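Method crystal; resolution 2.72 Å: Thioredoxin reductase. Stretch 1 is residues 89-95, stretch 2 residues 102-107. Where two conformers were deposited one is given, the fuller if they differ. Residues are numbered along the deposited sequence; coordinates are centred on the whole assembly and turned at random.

Stretch 1 (89-95) GDYKCVL
Stretch 2, residues 102-107: EAKTVI

In this thioredoxin reductase, residues 89-95 meet residues 102-107 of the same chain in a contact built on a short antiparallel pairing; together the two stretches bury 387 Å², summed over both sides. Stretch 1 begins as loop and becomes a strand at Lys92-Leu95; stretch 2 enters as a strand at Glu102 and Ala103, turns a corner at Lys104, and runs on as a strand through Val106 and Ile107.

Gly89, at phi/psi 80/-93, a positive phi that favours glycine, makes no contact with stretch 2, but its carbonyl serves the lysine three residues on. Asp90 (-67/-13, chi1 m) is poorly ordered and only skirts the corner, its O lying 4.5 Å from Lys104 CA. The chain then extends at Tyr91 (-156/161), whose CA is 4.7 Å from that of Lys104. The CA-to-CB bond of Tyr91 is directed sideways; with chi1 p and chi2 -72° the ring brings CE2 to 3.1 Å from OE2 of Glu102, which approaches the ring obliquely.

Lys92 (-134/152) is the centre of the contact. It forms an antiparallel hydrogen-bonded pair with Ala103 (-148/156), their CA atoms 5.5 Å apart: Lys92 N donates to Ala103 O at 2.9 Å and Ala103 N to Lys92 O at 3.0 Å, with angles at hydrogen of 155° and 165°. Lys92 O also receives a CA-H...O contact from Glu102 CA at 3.4 Å. The Lys92 side chain (chi1 m, chi2 103°, chi3 t, chi4 34°) shares a face of the sheet with Ala103. Lys92 CD packs 3.4 Å from Lys104 O, so the aliphatic chain lies against the corner, while Lys92 NZ turns back to donate to Gly89 O at 3.1 Å.

Cys93 (-115/144, chi1 t) pairs with Glu102 (-108/143) without hydrogen bonds, CA to CA 4.6 Å, and both side chains emerge on the face opposite Lys92 and Ala103. Glu102, with chi1 m and chi2 t, carries its end back toward Tyr91.

Beyond this pair the contact becomes apolar. The CA-to-CB bond of Val94 (-129/120, chi1 t) is directed sideways, and its CG2 lies 3.6 Å from CG2 of Val106 (-118/129, chi1 t), whose CA-to-CB bond is directed toward stretch 1. Past the corner at Lys104 (-78/-28), the strand through Val106 and Ile107 runs at 47° to strand 92-95, their axes no nearer than 7.7 Å, a gap spanned by valine side chains. The CA-to-CB bond of Thr105 (-137/143, chi1 p) is directed away. Leu95 (-107/128, chi1 m, chi2 94°) and Ile107 (-113/119, chi1 m, chi2 t) lie out of reach.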

# COMPACT_ATOMS: atom_id res chain seq x y z
N GLY A 89 -20.63 -19.89 -7.49
CA GLY A 89 -20.38 -20.35 -6.14
C GLY A 89 -18.98 -20.90 -5.96
O GLY A 89 -18.04 -20.15 -5.67
N ASP A 90 -18.82 -22.22 -6.13
CA ASP A 90 -17.52 -22.85 -6.01
C ASP A 90 -16.56 -22.44 -7.12
O ASP A 90 -15.36 -22.72 -7.01
CB ASP A 90 -17.66 -24.37 -6.00
CG ASP A 90 -18.37 -24.88 -4.76
OD1 ASP A 90 -17.84 -24.69 -3.65
OD2 ASP A 90 -19.46 -25.48 -4.91
N TYR A 91 -17.04 -21.80 -8.19
CA TYR A 91 -16.16 -21.42 -9.28
C TYR A 91 -16.76 -20.25 -10.04
O TYR A 91 -17.95 -19.96 -9.92
CB TYR A 91 -15.89 -22.61 -10.22
CG TYR A 91 -17.02 -23.07 -11.14
CD1 TYR A 91 -18.13 -23.74 -10.64
CD2 TYR A 91 -16.97 -22.80 -12.50
CE1 TYR A 91 -19.17 -24.16 -11.51
CE2 TYR A 91 -18.00 -23.20 -13.36
CZ TYR A 91 -19.10 -23.88 -12.87
OH TYR A 91 -20.10 -24.26 -13.76
N LYS A 92 -15.91 -19.57 -10.79
CA LYS A 92 -16.30 -18.40 -11.57
C LYS A 92 -15.73 -18.50 -12.98
O LYS A 92 -14.67 -19.10 -13.20
CB LYS A 92 -15.85 -17.08 -10.92
CG LYS A 92 -16.36 -16.87 -9.50
CD LYS A 92 -15.28 -17.16 -8.47
CE LYS A 92 -15.80 -16.99 -7.05
NZ LYS A 92 -17.23 -17.38 -6.91
N CYS A 93 -16.43 -17.89 -13.93
CA CYS A 93 -16.02 -17.87 -15.33
C CYS A 93 -15.71 -16.44 -15.75
O CYS A 93 -16.36 -15.49 -15.31
CB CYS A 93 -17.11 -18.45 -16.23
SG CYS A 93 -16.71 -18.41 -18.00
N VAL A 94 -14.70 -16.29 -16.61
CA VAL A 94 -14.27 -15.01 -17.14
C VAL A 94 -14.21 -15.15 -18.66
O VAL A 94 -13.47 -16.00 -19.17
CB VAL A 94 -12.90 -14.59 -16.59
CG1 VAL A 94 -12.35 -13.39 -17.36
CG2 VAL A 94 -12.99 -14.29 -15.10
N LEU A 95 -14.99 -14.34 -19.37
CA LEU A 95 -15.17 -14.52 -20.81
C LEU A 95 -14.43 -13.44 -21.60
O LEU A 95 -14.59 -12.25 -21.33
CB LEU A 95 -16.66 -14.52 -21.18
CG LEU A 95 -17.47 -15.64 -20.51
CD1 LEU A 95 -18.15 -15.19 -19.21
CD2 LEU A 95 -18.49 -16.24 -21.48
N GLU A 102 -11.83 -20.47 -16.40
CA GLU A 102 -12.45 -20.74 -15.11
C GLU A 102 -11.43 -20.55 -14.00
O GLU A 102 -10.26 -20.89 -14.16
CB GLU A 102 -13.03 -22.15 -15.06
CG GLU A 102 -14.31 -22.32 -15.85
CD GLU A 102 -14.77 -23.76 -15.91
OE2 GLU A 102 -15.86 -24.06 -15.39
N ALA A 103 -11.88 -20.00 -12.87
CA ALA A 103 -11.01 -19.82 -11.73
C ALA A 103 -11.82 -19.95 -10.45
O ALA A 103 -13.03 -19.73 -10.43
CB ALA A 103 -10.29 -18.47 -11.75
N LYS A 104 -11.11 -20.30 -9.37
CA LYS A 104 -11.74 -20.33 -8.06
C LYS A 104 -11.88 -18.93 -7.47
O LYS A 104 -12.80 -18.69 -6.67
CB LYS A 104 -10.94 -21.23 -7.11
CG LYS A 104 -10.31 -22.44 -7.79
CD LYS A 104 -9.59 -23.32 -6.78
CE LYS A 104 -9.61 -24.78 -7.22
NZ LYS A 104 -9.91 -25.69 -6.08
N THR A 105 -11.00 -18.00 -7.85
CA THR A 105 -11.08 -16.62 -7.40
C THR A 105 -10.80 -15.67 -8.55
O THR A 105 -9.95 -15.93 -9.41
CB THR A 105 -10.10 -16.31 -6.25
OG1 THR A 105 -8.75 -16.41 -6.73
CG2 THR A 105 -10.31 -17.25 -5.07
N VAL A 106 -11.53 -14.55 -8.54
CA VAL A 106 -11.33 -13.45 -9.47
C VAL A 106 -10.93 -12.22 -8.67
O VAL A 106 -11.58 -11.88 -7.67
CB VAL A 106 -12.61 -13.17 -10.29
CG1 VAL A 106 -12.67 -11.71 -10.73
CG2 VAL A 106 -12.69 -14.10 -11.49
N ILE A 107 -9.84 -11.57 -9.07
CA ILE A 107 -9.44 -10.29 -8.50
C ILE A 107 -9.59 -9.23 -9.59
O ILE A 107 -8.95 -9.32 -10.64
CB ILE A 107 -8.01 -10.32 -7.95
CG1 ILE A 107 -7.80 -11.54 -7.07
CG2 ILE A 107 -7.73 -9.06 -7.15
CD1 ILE A 107 -6.45 -11.57 -6.38